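Local coordinates for protein kcn28 (PDB 6J31) that is of unspecified function but belongs to the GT-B clan, with two parallel-sheet domains and a pocket that binds (2E,2'E)-3,3'-(1,2-phenylene)di(prop-2-enoic acid), at residues Ser128-Val132 with Asp326-Asn330; Ser185-Arg191 with Phe205-Cys211; Pro317-Gln323 with Ile339-Ile345; Leu312-Pro317 with Leu370-Arg374. All coordinates share one frame; numbering follows the deposited sequence.

Interaction 1 (Ser128-Val132 with Asp326-Asn330)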
loop_
_atom_site.group_PDB
_atom_site.type_symbol
_atom_site.label_atom_id
_atom_site.label_comp_id
_atom_site.label_asym_id
_atom_site.label_seq_id
_atom_site.Cartn_x
_atom_site.Cartn_y
_atom_site.Cartn_z
ATOM N N SER A 128 2.403 8.700 2.350
ATOM C CA SER A 128 1.582 8.033 1.344
ATOM C C SER A 128 2.101 6.629 1.090
ATOM O O SER A 128 3.256 6.476 0.663
ATOM C CB SER A 128 1.572 8.828 0.046
ATOM O OG SER A 128 0.874 8.111 -0.957
ATOM N N PRO A 129 1.298 5.583 1.317
ATOM C CA PRO A 129 1.785 4.214 1.092
ATOM C C PRO A 129 1.785 3.773 -0.360
ATOM O O PRO A 129 2.342 2.709 -0.666
ATOM C CB PRO A 129 0.803 3.370 1.911
ATOM C CG PRO A 129 -0.474 4.139 1.824
ATOM C CD PRO A 129 -0.067 5.597 1.872
ATOM N N THR A 130 1.195 4.545 -1.263
ATOM C CA THR A 130 1.182 4.209 -2.679
ATOM C C THR A 130 1.359 5.505 -3.462
ATOM O O THR A 130 1.597 6.572 -2.888
ATOM C CB THR A 130 -0.099 3.451 -3.058
ATOM O OG1 THR A 130 0.018 2.959 -4.398
ATOM C CG2 THR A 130 -1.315 4.362 -2.966
ATOM N N TRP A 131 1.253 5.419 -4.782
ATOM C CA TRP A 131 1.472 6.599 -5.602
ATOM C C TRP A 131 0.390 7.647 -5.355
ATOM O O TRP A 131 -0.727 7.337 -4.933
ATOM C CB TRP A 131 1.529 6.231 -7.086
ATOM C CG TRP A 131 0.455 5.307 -7.597
ATOM C CD1 TRP A 131 0.527 3.946 -7.692
ATOM C CD2 TRP A 131 -0.833 5.674 -8.120
ATOM N NE1 TRP A 131 -0.633 3.444 -8.229
ATOM C CE2 TRP A 131 -1.484 4.481 -8.501
ATOM C CE3 TRP A 131 -1.499 6.893 -8.298
ATOM C CZ2 TRP A 131 -2.768 4.471 -9.046
ATOM C CZ3 TRP A 131 -2.777 6.881 -8.841
ATOM C CH2 TRP A 131 -3.395 5.677 -9.208
ATOM N N VAL A 132 0.750 8.902 -5.590
ATOM C CA VAL A 132 -0.130 10.021 -5.332
ATOM C C VAL A 132 -0.786 10.462 -6.636
ATOM O O VAL A 132 -0.399 10.050 -7.726
ATOM C CB VAL A 132 0.625 11.196 -4.665
ATOM C CG1 VAL A 132 1.211 10.763 -3.327
ATOM C CG2 VAL A 132 1.714 11.721 -5.596
ATOM N N ASP A 326 -6.370 0.595 -6.859
ATOM C CA ASP A 326 -4.942 0.898 -6.991
ATOM C C ASP A 326 -4.270 0.080 -8.092
ATOM O O ASP A 326 -3.344 0.561 -8.756
ATOM C CB ASP A 326 -4.240 0.636 -5.660
ATOM C CG ASP A 326 -2.911 1.338 -5.557
ATOM O OD1 ASP A 326 -2.709 2.315 -6.305
ATOM O OD2 ASP A 326 -2.060 0.896 -4.756
ATOM N N GLN A 327 -4.702 -1.157 -8.281
ATOM C CA GLN A 327 -3.977 -2.177 -9.034
ATOM C C GLN A 327 -3.838 -1.969 -10.545
ATOM O O GLN A 327 -2.798 -2.350 -11.098
ATOM C CB GLN A 327 -4.606 -3.539 -8.747
ATOM C CG GLN A 327 -4.256 -4.041 -7.355
ATOM C CD GLN A 327 -5.341 -4.886 -6.735
ATOM O OE1 GLN A 327 -6.081 -5.578 -7.432
ATOM N NE2 GLN A 327 -5.440 -4.839 -5.411
ATOM N N PRO A 328 -4.835 -1.431 -11.269
ATOM C CA PRO A 328 -4.658 -1.323 -12.729
ATOM C C PRO A 328 -3.453 -0.489 -13.126
ATOM O O PRO A 328 -2.677 -0.907 -13.995
ATOM C CB PRO A 328 -5.972 -0.681 -13.198
ATOM C CG PRO A 328 -6.938 -0.951 -12.115
ATOM C CD PRO A 328 -6.138 -0.885 -10.861
ATOM N N ALA A 329 -3.258 0.672 -12.494
ATOM C CA ALA A 329 -2.082 1.481 -12.801
ATOM C C ALA A 329 -0.799 0.764 -12.399
ATOM O O ALA A 329 0.196 0.813 -13.131
ATOM C CB ALA A 329 -2.181 2.842 -12.114
ATOM N N ASN A 330 -0.809 0.072 -11.254
ATOM C CA ASN A 330 0.373 -0.671 -10.823
ATOM C C ASN A 330 0.730 -1.759 -11.827
ATOM O O ASN A 330 1.914 -2.001 -12.101
ATOM C CB ASN A 330 0.144 -1.284 -9.441
ATOM C CG ASN A 330 0.072 -0.245 -8.336
ATOM O OD1 ASN A 330 0.355 0.933 -8.550
ATOM N ND2 ASN A 330 -0.292 -0.686 -7.137
#
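OD2 of Asp-326 is gripped by two donors. OG1 of Thr-130 gives Asp-326 OD2 a hydrogen bond of 2.9 Å, arriving on the syn side and 16° out of the carboxylate plane. ND2 of Asn-330, four residues on, adds a weak bond at 3.4 Å to the same Asp-326 OD2. The threonine hydroxyl can reach across because it stands anti to its own nitrogen (chi1 -171°), and the two side chains approach from opposite directions. The other end of the Asn-330 amide, OD1, accepts the indole NE1 of Trp-131 in a short but bent bond of 2.7 Å. This acceptor sits at the ring edge and near the ring plane, while the amide is turned 81° against the indole. Asp-326 OD1 is also near Trp-131 NE1, at 3.0 Å, but the angle is too poor for a bond. Further along the indole, CZ2 of Trp-131 meets CB of Ala-329 at 3.5 Å. Thr-130 also lines the pocket of the bound (2E,2'E)-3,3'-(1,2-phenylene)di(prop-2-enoic acid). Because Asn-330 accepts through OD1 and donates through ND2, to Asp-326 and also to Gly-303 O, its amide rotation is fixed, and the loop after strand 124-128 is tied to helix 327-336 of the other domain.

Interaction 2 (Ser185-Arg191 with Phe205-Cys211)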
loop_
_atom_site.group_PDB
_atom_site.type_symbol
_atom_site.label_atom_id
_atom_site.label_comp_id
_atom_site.label_asym_id
_atom_site.label_seq_id
_atom_site.Cartn_x
_atom_site.Cartn_y
_atom_site.Cartn_z
ATOM N N SER A 185 4.738 15.805 1.649
ATOM C CA SER A 185 4.362 14.407 1.533
ATOM C C SER A 185 5.588 13.548 1.295
ATOM O O SER A 185 6.442 13.883 0.470
ATOM C CB SER A 185 3.351 14.204 0.405
ATOM O OG SER A 185 3.100 12.827 0.203
ATOM N N LEU A 186 5.663 12.441 2.023
ATOM C CA LEU A 186 6.658 11.406 1.787
ATOM C C LEU A 186 5.941 10.272 1.069
ATOM O O LEU A 186 5.074 9.613 1.652
ATOM C CB LEU A 186 7.289 10.929 3.094
ATOM C CG LEU A 186 8.066 11.974 3.896
ATOM C CD1 LEU A 186 8.614 11.364 5.169
ATOM C CD2 LEU A 186 9.182 12.568 3.059
ATOM N N VAL A 187 6.272 10.076 -0.202
ATOM C CA VAL A 187 5.633 9.055 -1.024
ATOM C C VAL A 187 6.505 7.810 -0.941
ATOM O O VAL A 187 7.632 7.794 -1.443
ATOM C CB VAL A 187 5.455 9.527 -2.472
ATOM C CG1 VAL A 187 4.571 8.560 -3.246
ATOM C CG2 VAL A 187 4.873 10.931 -2.504
ATOM N N LEU A 188 5.977 6.756 -0.331
ATOM C CA LEU A 188 6.769 5.573 -0.013
ATOM C C LEU A 188 6.852 4.610 -1.190
ATOM O O LEU A 188 6.761 3.394 -1.017
ATOM C CB LEU A 188 6.161 4.896 1.210
ATOM C CG LEU A 188 6.306 5.682 2.520
ATOM C CD1 LEU A 188 6.157 4.786 3.747
ATOM C CD2 LEU A 188 7.618 6.459 2.561
ATOM N N VAL A 189 6.992 5.136 -2.404
ATOM C CA VAL A 189 7.201 4.327 -3.604
ATOM C C VAL A 189 8.317 4.969 -4.415
ATOM O O VAL A 189 8.587 6.172 -4.279
ATOM C CB VAL A 189 5.907 4.200 -4.447
ATOM C CG1 VAL A 189 4.722 3.772 -3.592
ATOM C CG2 VAL A 189 5.594 5.503 -5.149
ATOM N N PRO A 190 9.016 4.188 -5.238
ATOM C CA PRO A 190 9.992 4.784 -6.159
ATOM C C PRO A 190 9.286 5.551 -7.265
ATOM O O PRO A 190 8.116 5.312 -7.569
ATOM C CB PRO A 190 10.746 3.575 -6.718
ATOM C CG PRO A 190 9.797 2.433 -6.557
ATOM C CD PRO A 190 9.004 2.718 -5.317
ATOM N N ARG A 191 10.021 6.479 -7.885
ATOM C CA ARG A 191 9.414 7.298 -8.930
ATOM C C ARG A 191 8.954 6.449 -10.110
ATOM O O ARG A 191 7.975 6.800 -10.777
ATOM C CB ARG A 191 10.379 8.405 -9.382
ATOM C CG ARG A 191 11.422 7.986 -10.419
ATOM C CD ARG A 191 12.304 9.146 -10.931
ATOM N NE ARG A 191 12.819 10.012 -9.871
ATOM C CZ ARG A 191 12.276 11.171 -9.514
ATOM N NH1 ARG A 191 11.188 11.622 -10.132
ATOM N NH2 ARG A 191 12.819 11.880 -8.534
ATOM N N PHE A 205 6.033 16.797 -2.957
ATOM C CA PHE A 205 6.066 15.350 -2.783
ATOM C C PHE A 205 7.503 14.862 -2.922
ATOM O O PHE A 205 8.207 15.264 -3.852
ATOM C CB PHE A 205 5.185 14.644 -3.821
ATOM C CG PHE A 205 3.718 15.005 -3.751
ATOM C CD1 PHE A 205 2.845 14.265 -2.969
ATOM C CD2 PHE A 205 3.210 16.054 -4.497
ATOM C CE1 PHE A 205 1.498 14.582 -2.909
ATOM C CE2 PHE A 205 1.862 16.380 -4.448
ATOM C CZ PHE A 205 1.005 15.643 -3.653
ATOM N N THR A 206 7.940 14.000 -2.007
ATOM C CA THR A 206 9.259 13.380 -2.088
ATOM C C THR A 206 9.094 11.881 -2.286
ATOM O O THR A 206 8.453 11.213 -1.470
ATOM C CB THR A 206 10.091 13.658 -0.836
ATOM O OG1 THR A 206 10.338 15.062 -0.721
ATOM C CG2 THR A 206 11.425 12.925 -0.914
ATOM N N PHE A 207 9.685 11.355 -3.356
ATOM C CA PHE A 207 9.655 9.918 -3.614
ATOM C C PHE A 207 10.728 9.254 -2.762
ATOM O O PHE A 207 11.926 9.449 -2.989
ATOM C CB PHE A 207 9.851 9.629 -5.098
ATOM C CG PHE A 207 8.723 10.126 -5.956
ATOM C CD1 PHE A 207 7.467 9.546 -5.867
ATOM C CD2 PHE A 207 8.913 11.167 -6.851
ATOM C CE1 PHE A 207 6.423 9.998 -6.645
ATOM C CE2 PHE A 207 7.872 11.623 -7.639
ATOM C CZ PHE A 207 6.626 11.037 -7.537
ATOM N N ILE A 208 10.296 8.485 -1.769
ATOM C CA ILE A 208 11.206 7.922 -0.780
ATOM C C ILE A 208 11.559 6.486 -1.145
ATOM O O ILE A 208 12.660 6.008 -0.848
ATOM C CB ILE A 208 10.585 8.010 0.629
ATOM C CG1 ILE A 208 10.484 9.471 1.062
ATOM C CG2 ILE A 208 11.388 7.215 1.651
ATOM C CD1 ILE A 208 11.822 10.106 1.376
ATOM N N GLY A 209 10.641 5.799 -1.812
ATOM C CA GLY A 209 10.741 4.368 -1.943
ATOM C C GLY A 209 10.316 3.718 -0.644
ATOM O O GLY A 209 9.912 4.393 0.308
ATOM N N PRO A 210 10.400 2.393 -0.574
ATOM C CA PRO A 210 9.986 1.690 0.642
ATOM C C PRO A 210 10.896 2.007 1.813
ATOM O O PRO A 210 12.088 2.280 1.655
ATOM C CB PRO A 210 10.088 0.213 0.250
ATOM C CG PRO A 210 11.119 0.198 -0.823
ATOM C CD PRO A 210 10.905 1.467 -1.596
ATOM N N CYS A 211 10.312 1.974 3.002
ATOM C CA CYS A 211 11.063 2.177 4.233
ATOM C C CYS A 211 11.308 0.802 4.841
ATOM O O CYS A 211 10.410 0.193 5.425
ATOM C CB CYS A 211 10.311 3.119 5.166
ATOM S SG CYS A 211 10.289 4.821 4.535
#
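Val-187 and Phe-207 lie side by side and point the same way, as expected of paired residues on adjacent parallel strands. Strands 185-187 and 205-207 end the seven-stranded parallel sheet of the Rossmann-like domain, and their axes run 4.7 Å apart at 26°. The bridges Ser-185 with Phe-205, Leu-186 with Thr-206 and Val-187 with Phe-207 set the register. Ser-185, Val-187, Phe-205 and Phe-207 share one face of the sheet, and Leu-186 and Thr-206 occupy the other.

On the aromatic face, Val-187 touches both rings. With CG1 anti to the backbone nitrogen (chi1 -170°), CG2 meets the edge of Phe-205 at CD1, near the ring plane, at 3.9 Å, and CB approaches CD1 of Phe-207. Ser-185 CB comes closer to Phe-205 CD1, at 3.4 Å, while the serine hydroxyl is bonded to Gln-126. Arg-191 crosses Phe-207 at about a right angle: its CB lies over one ring face, and CD2 of Phe-207 lies over one guanidinium face, 4.0 Å from Arg-191 NH1, the two planes 72° apart. That NH1 finds its charge partner in Glu-202. On the other face, Leu-186 CD2 packs against CG1 of Ile-208 at 3.9 Å, and helix 382-391 covers Leu-186 and Thr-206.

Backbone bonds follow the parallel ladder: Thr-206 N to Ser-185 O, Val-187 N to Thr-206 O, and Ile-208 N to Val-187 O. Beyond the strands the chains turn but stay in touch. Gly-209 gives a weak bond from N to Val-189 O, and CD2 of Leu-188 comes to rest 3.7 Å from SG of Cys-211.

Interaction 3 (Pro317-Gln323 with Ile339-Ile345)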
loop_
_atom_site.group_PDB
_atom_site.type_symbol
_atom_site.label_atom_id
_atom_site.label_comp_id
_atom_site.label_asym_id
_atom_site.label_seq_id
_atom_site.Cartn_x
_atom_site.Cartn_y
_atom_site.Cartn_z
ATOM N N PRO A 317 10.188 -11.759 -11.300
ATOM C CA PRO A 317 9.209 -11.257 -12.268
ATOM C C PRO A 317 7.792 -11.603 -11.843
ATOM O O PRO A 317 7.555 -12.563 -11.107
ATOM C CB PRO A 317 9.593 -11.969 -13.570
ATOM C CG PRO A 317 10.306 -13.189 -13.135
ATOM C CD PRO A 317 11.014 -12.844 -11.855
ATOM N N MET A 318 6.840 -10.798 -12.311
ATOM C CA MET A 318 5.484 -10.869 -11.792
ATOM C C MET A 318 4.461 -11.049 -12.905
ATOM O O MET A 318 4.586 -10.468 -13.986
ATOM C CB MET A 318 5.156 -9.615 -10.969
ATOM C CG MET A 318 5.946 -9.550 -9.662
ATOM S SD MET A 318 5.827 -7.986 -8.777
ATOM C CE MET A 318 7.145 -7.059 -9.568
ATOM N N VAL A 319 3.457 -11.875 -12.627
ATOM C CA VAL A 319 2.229 -11.933 -13.409
ATOM C C VAL A 319 1.161 -11.218 -12.595
ATOM O O VAL A 319 0.850 -11.630 -11.471
ATOM C CB VAL A 319 1.822 -13.383 -13.722
ATOM C CG1 VAL A 319 0.473 -13.412 -14.418
ATOM C CG2 VAL A 319 2.882 -14.062 -14.577
ATOM N N VAL A 320 0.623 -10.131 -13.137
ATOM C CA VAL A 320 -0.232 -9.219 -12.388
ATOM C C VAL A 320 -1.672 -9.391 -12.850
ATOM O O VAL A 320 -1.943 -9.427 -14.056
ATOM C CB VAL A 320 0.229 -7.761 -12.555
ATOM C CG1 VAL A 320 -0.580 -6.848 -11.656
ATOM C CG2 VAL A 320 1.709 -7.640 -12.256
ATOM N N ALA A 321 -2.594 -9.488 -11.889
ATOM C CA ALA A 321 -4.026 -9.625 -12.147
ATOM C C ALA A 321 -4.743 -8.498 -11.413
ATOM O O ALA A 321 -5.304 -8.707 -10.327
ATOM C CB ALA A 321 -4.552 -10.990 -11.707
ATOM N N PRO A 322 -4.754 -7.293 -11.978
ATOM C CA PRO A 322 -5.307 -6.145 -11.254
ATOM C C PRO A 322 -6.812 -6.257 -11.080
ATOM O O PRO A 322 -7.527 -6.786 -11.936
ATOM C CB PRO A 322 -4.939 -4.957 -12.149
ATOM C CG PRO A 322 -4.875 -5.555 -13.518
ATOM C CD PRO A 322 -4.280 -6.922 -13.322
ATOM N N GLN A 323 -7.293 -5.747 -9.946
ATOM C CA GLN A 323 -8.721 -5.752 -9.650
ATOM C C GLN A 323 -9.135 -4.460 -8.953
ATOM O O GLN A 323 -9.932 -3.687 -9.491
ATOM C CB GLN A 323 -9.087 -6.971 -8.791
ATOM C CG GLN A 323 -8.564 -8.302 -9.334
ATOM C CD GLN A 323 -9.543 -9.447 -9.184
ATOM O OE1 GLN A 323 -10.682 -9.256 -8.758
ATOM N NE2 GLN A 323 -9.100 -10.652 -9.533
ATOM N N ILE A 339 9.045 -6.148 -16.905
ATOM C CA ILE A 339 9.352 -7.187 -15.929
ATOM C C ILE A 339 8.085 -7.926 -15.521
ATOM O O ILE A 339 8.077 -8.646 -14.517
ATOM C CB ILE A 339 10.048 -6.601 -14.687
ATOM C CG1 ILE A 339 9.172 -5.524 -14.057
ATOM C CG2 ILE A 339 11.426 -6.051 -15.033
ATOM C CD1 ILE A 339 9.253 -5.502 -12.563
ATOM N N ALA A 340 7.002 -7.753 -16.276
ATOM C CA ALA A 340 5.724 -8.294 -15.841
ATOM C C ALA A 340 4.827 -8.574 -17.037
ATOM O O ALA A 340 5.037 -8.057 -18.136
ATOM C CB ALA A 340 5.024 -7.343 -14.863
ATOM N N ARG A 341 3.812 -9.403 -16.798
ATOM C CA ARG A 341 2.767 -9.699 -17.765
ATOM C C ARG A 341 1.430 -9.491 -17.067
ATOM O O ARG A 341 1.271 -9.871 -15.903
ATOM C CB ARG A 341 2.868 -11.148 -18.262
ATOM C CG ARG A 341 3.997 -11.444 -19.251
ATOM C CD ARG A 341 3.516 -11.796 -20.649
ATOM N NE ARG A 341 4.517 -12.583 -21.372
ATOM C CZ ARG A 341 5.730 -12.159 -21.718
ATOM N NH1 ARG A 341 6.129 -10.931 -21.413
ATOM N NH2 ARG A 341 6.549 -12.975 -22.369
ATOM N N ARG A 342 0.476 -8.877 -17.759
ATOM C CA ARG A 342 -0.845 -8.635 -17.193
ATOM C C ARG A 342 -1.847 -9.666 -17.705
ATOM O O ARG A 342 -1.855 -10.001 -18.893
ATOM C CB ARG A 342 -1.320 -7.218 -17.521
ATOM C CG ARG A 342 -2.676 -6.848 -16.943
ATOM C CD ARG A 342 -2.979 -5.378 -17.183
ATOM N NE ARG A 342 -4.300 -4.996 -16.692
ATOM C CZ ARG A 342 -4.714 -3.740 -16.552
ATOM N NH1 ARG A 342 -3.909 -2.733 -16.866
ATOM N NH2 ARG A 342 -5.936 -3.488 -16.097
ATOM N N ILE A 343 -2.684 -10.181 -16.797
ATOM C CA ILE A 343 -3.733 -11.136 -17.136
ATOM C C ILE A 343 -5.026 -10.738 -16.435
ATOM O O ILE A 343 -5.029 -9.963 -15.476
ATOM C CB ILE A 343 -3.370 -12.590 -16.761
ATOM C CG1 ILE A 343 -3.338 -12.755 -15.240
ATOM C CG2 ILE A 343 -2.043 -12.995 -17.378
ATOM C CD1 ILE A 343 -3.120 -14.181 -14.796
ATOM N N ASP A 344 -6.136 -11.278 -16.934
ATOM C CA ASP A 344 -7.450 -11.120 -16.318
ATOM C C ASP A 344 -7.887 -12.467 -15.756
ATOM O O ASP A 344 -7.971 -13.451 -16.498
ATOM C CB ASP A 344 -8.481 -10.598 -17.322
ATOM C CG ASP A 344 -9.791 -10.169 -16.659
ATOM O OD1 ASP A 344 -10.108 -10.649 -15.551
ATOM O OD2 ASP A 344 -10.514 -9.344 -17.258
ATOM N N ILE A 345 -8.166 -12.503 -14.450
ATOM C CA ILE A 345 -8.539 -13.750 -13.784
ATOM C C ILE A 345 -9.798 -14.345 -14.401
ATOM O O ILE A 345 -9.934 -15.572 -14.498
ATOM C CB ILE A 345 -8.707 -13.508 -12.271
ATOM C CG1 ILE A 345 -7.407 -13.827 -11.535
ATOM C CG2 ILE A 345 -9.867 -14.319 -11.699
ATOM C CD1 ILE A 345 -7.526 -13.712 -10.045
#
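CG1 of Val-319 packs against CD1 of Ile-343 at 3.7 Å, the two side chains crossing at about a right angle. Ile-343 can offer that methyl because its CG1 lies between its nitrogen and carbonyl carbon (chi1 69°). The pair lies at the end of a beta-alpha-beta unit, Ile-343 just past its second strand: strand 318-320, helix 327-336, then strand 340-342 returning parallel to the first at an axis separation of 4.7 Å and an angle of 20°. Leu-360 and Leu-353 of helix 350-362 cover Val-319 and Ile-343 respectively.

On the opposite face the connecting helix covers Val-320 and Ala-340 through Val-334, and Val-320 CG2 lies 4.2 Å from Ala-340 CB. At the start of the strands, Met-318 and Ile-339 run alongside each other, CE to CD1. The backbone ladder begins with a weak bond from Met-318 N to Ile-339 O; Arg-341 N then binds Met-318 O, Val-320 N binds Arg-341 O at 2.9 Å, and Ile-343 N binds Val-320 O.

Towards the far end, Ala-321 CB leans on CG1 of Ile-345, a less certain contact because Ile-345 is poorly ordered. The polar edge belongs to two arginines whose charges are answered by helices: Arg-341 by Glu-359 and Arg-342 by Glu-332. Arg-342 is extended from CG to NE and crosses the Pro-322 ring at about a right angle; the ring's CG sits over one guanidinium face, 3.3 Å from NE of Arg-342.

Interaction 4 (Leu312-Pro317 with Leu370-Arg374)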
loop_
_atom_site.group_PDB
_atom_site.type_symbol
_atom_site.label_atom_id
_atom_site.label_comp_id
_atom_site.label_asym_id
_atom_site.label_seq_id
_atom_site.Cartn_x
_atom_site.Cartn_y
_atom_site.Cartn_z
ATOM N N LEU A 312 9.886 -6.608 -6.605
ATOM C CA LEU A 312 11.050 -5.852 -7.055
ATOM C C LEU A 312 12.238 -6.060 -6.126
ATOM O O LEU A 312 13.366 -6.274 -6.585
ATOM C CB LEU A 312 10.699 -4.367 -7.128
ATOM C CG LEU A 312 9.822 -3.921 -8.292
ATOM C CD1 LEU A 312 9.413 -2.473 -8.116
ATOM C CD2 LEU A 312 10.583 -4.102 -9.583
ATOM N N PHE A 313 12.000 -6.014 -4.814
ATOM C CA PHE A 313 13.090 -6.175 -3.857
ATOM C C PHE A 313 13.754 -7.538 -4.003
ATOM O O PHE A 313 14.980 -7.653 -3.899
ATOM C CB PHE A 313 12.563 -5.975 -2.436
ATOM C CG PHE A 313 13.615 -6.110 -1.374
ATOM C CD1 PHE A 313 14.513 -5.084 -1.130
ATOM C CD2 PHE A 313 13.703 -7.269 -0.614
ATOM C CE1 PHE A 313 15.485 -5.213 -0.150
ATOM C CE2 PHE A 313 14.669 -7.404 0.367
ATOM C CZ PHE A 313 15.561 -6.375 0.600
ATOM N N SER A 314 12.964 -8.575 -4.265
ATOM C CA SER A 314 13.473 -9.928 -4.421
ATOM C C SER A 314 13.931 -10.235 -5.841
ATOM O O SER A 314 14.444 -11.330 -6.083
ATOM C CB SER A 314 12.403 -10.937 -4.001
ATOM O OG SER A 314 12.083 -10.788 -2.630
ATOM N N GLY A 315 13.752 -9.309 -6.780
ATOM C CA GLY A 315 14.122 -9.552 -8.161
ATOM C C GLY A 315 13.371 -10.712 -8.781
ATOM O O GLY A 315 13.972 -11.565 -9.439
ATOM N N VAL A 316 12.059 -10.756 -8.574
ATOM C CA VAL A 316 11.206 -11.836 -9.050
ATOM C C VAL A 316 10.227 -11.255 -10.067
ATOM O O VAL A 316 9.480 -10.327 -9.741
ATOM C CB VAL A 316 10.451 -12.515 -7.894
ATOM C CG1 VAL A 316 9.523 -13.600 -8.411
ATOM C CG2 VAL A 316 11.431 -13.068 -6.873
ATOM N N PRO A 317 10.188 -11.759 -11.300
ATOM C CA PRO A 317 9.209 -11.257 -12.268
ATOM C C PRO A 317 7.792 -11.603 -11.843
ATOM O O PRO A 317 7.555 -12.563 -11.107
ATOM C CB PRO A 317 9.593 -11.969 -13.570
ATOM C CG PRO A 317 10.306 -13.189 -13.135
ATOM C CD PRO A 317 11.014 -12.844 -11.855
ATOM N N LEU A 370 15.382 -6.507 -13.822
ATOM C CA LEU A 370 15.109 -6.591 -12.391
ATOM C C LEU A 370 16.307 -6.138 -11.564
ATOM O O LEU A 370 16.148 -5.421 -10.570
ATOM C CB LEU A 370 14.704 -8.017 -12.025
ATOM C CG LEU A 370 13.269 -8.373 -12.408
ATOM C CD1 LEU A 370 12.979 -9.838 -12.125
ATOM C CD2 LEU A 370 12.275 -7.471 -11.681
ATOM N N SER A 371 17.515 -6.541 -11.960
ATOM C CA SER A 371 18.702 -6.103 -11.237
ATOM C C SER A 371 18.850 -4.589 -11.299
ATOM O O SER A 371 19.226 -3.954 -10.307
ATOM C CB SER A 371 19.942 -6.792 -11.799
ATOM O OG SER A 371 19.776 -8.197 -11.765
ATOM N N GLY A 372 18.558 -3.995 -12.457
ATOM C CA GLY A 372 18.595 -2.547 -12.557
ATOM C C GLY A 372 17.560 -1.876 -11.674
ATOM O O GLY A 372 17.848 -0.874 -11.015
ATOM N N LEU A 373 16.338 -2.417 -11.651
ATOM C CA LEU A 373 15.294 -1.839 -10.811
ATOM C C LEU A 373 15.622 -1.975 -9.331
ATOM O O LEU A 373 15.252 -1.103 -8.538
ATOM C CB LEU A 373 13.950 -2.491 -11.125
ATOM C CG LEU A 373 13.420 -2.154 -12.515
ATOM C CD1 LEU A 373 12.101 -2.861 -12.771
ATOM C CD2 LEU A 373 13.272 -0.646 -12.674
ATOM N N ARG A 374 16.312 -3.050 -8.945
ATOM C CA ARG A 374 16.785 -3.169 -7.572
ATOM C C ARG A 374 17.739 -2.040 -7.222
ATOM O O ARG A 374 17.653 -1.462 -6.132
ATOM C CB ARG A 374 17.437 -4.538 -7.364
ATOM C CG ARG A 374 16.469 -5.618 -6.897
ATOM C CD ARG A 374 17.086 -7.016 -6.845
ATOM N NE ARG A 374 18.448 -7.043 -6.327
ATOM C CZ ARG A 374 19.491 -7.435 -7.053
ATOM N NH1 ARG A 374 19.306 -7.849 -8.302
ATOM N NH2 ARG A 374 20.712 -7.431 -6.536
#
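Gly-315 leaves helix 305-314 with a positive phi of 61° in a Schellman motif, and its CA comes within 5.3 Å of the CA of Leu-370. The turn includes a bond from Gly-315 N back to Leu-312 O at 3.1 Å. No hydrogen bond crosses between the segments, so side chains meeting side chains and backbone carry the whole contact.

Leu-370 points at the turn. Its CD1 lies 3.3 Å from the carbonyl oxygen of Gly-315 and 3.6 Å from CD of Pro-317, whose ring it crosses at about a right angle. That methyl therefore sits where the chain goes from helix to strand. Its other methyl, CD2, is more loosely set at 4.3 Å from CD2 of Leu-312.

The same Leu-312 CD2 packs more closely on CD1 of Leu-373, at 3.7 Å, the two side chains meeting at an oblique angle. In fold terms, helix 364-378 is laid against the final turn of helix 305-314, just ahead of strand 318-320, in the domain that carries the CIII-like C-terminal family sequence. Leu-377, one turn beyond Leu-373, also touches Leu-312, and Ile-339 reaches both Leu-312 and Leu-370 from the loop before strand 340-342.

Arg-374 flanks this apolar group at the exposed edge. Its aliphatic stem runs past the carbonyls of Leu-312 and Phe-313: CG is 3.2 Å from Leu-312 O, and CD is 3.7 Å from Phe-313 O. The chain bends about the CG-CD bond (chi3 41°), turning the guanidinium aside, and this group stands obliquely to Phe-313 O without a hydrogen bond to it.

Overall arrangement
Interactions 2 and 3 are similar in kind, each joining the last two strands of a parallel sheet, one in each domain; interaction 3 has a helix between its strands, whereas no helix separates those of interaction 2. Interaction 4 packs a helix end and the turn after it on helix 364-378, without hydrogen bonds, and shares Pro-317 with interaction 3, whose Ile-339 CD1 touches Leu-312, Leu-370 and Leu-373. Interaction 1 is mainly polar side-chain bonding between the domains, near the chain's centre. Its Ser-128 N and O are probably hydrogen-bonded to Leu-186 O and Leu-188 N of interaction 2, continuing the sheet; helix 327-336 links it to interaction 3. All four are largely buried, with exposed arginines at the margins of interactions 2, 3 and 4.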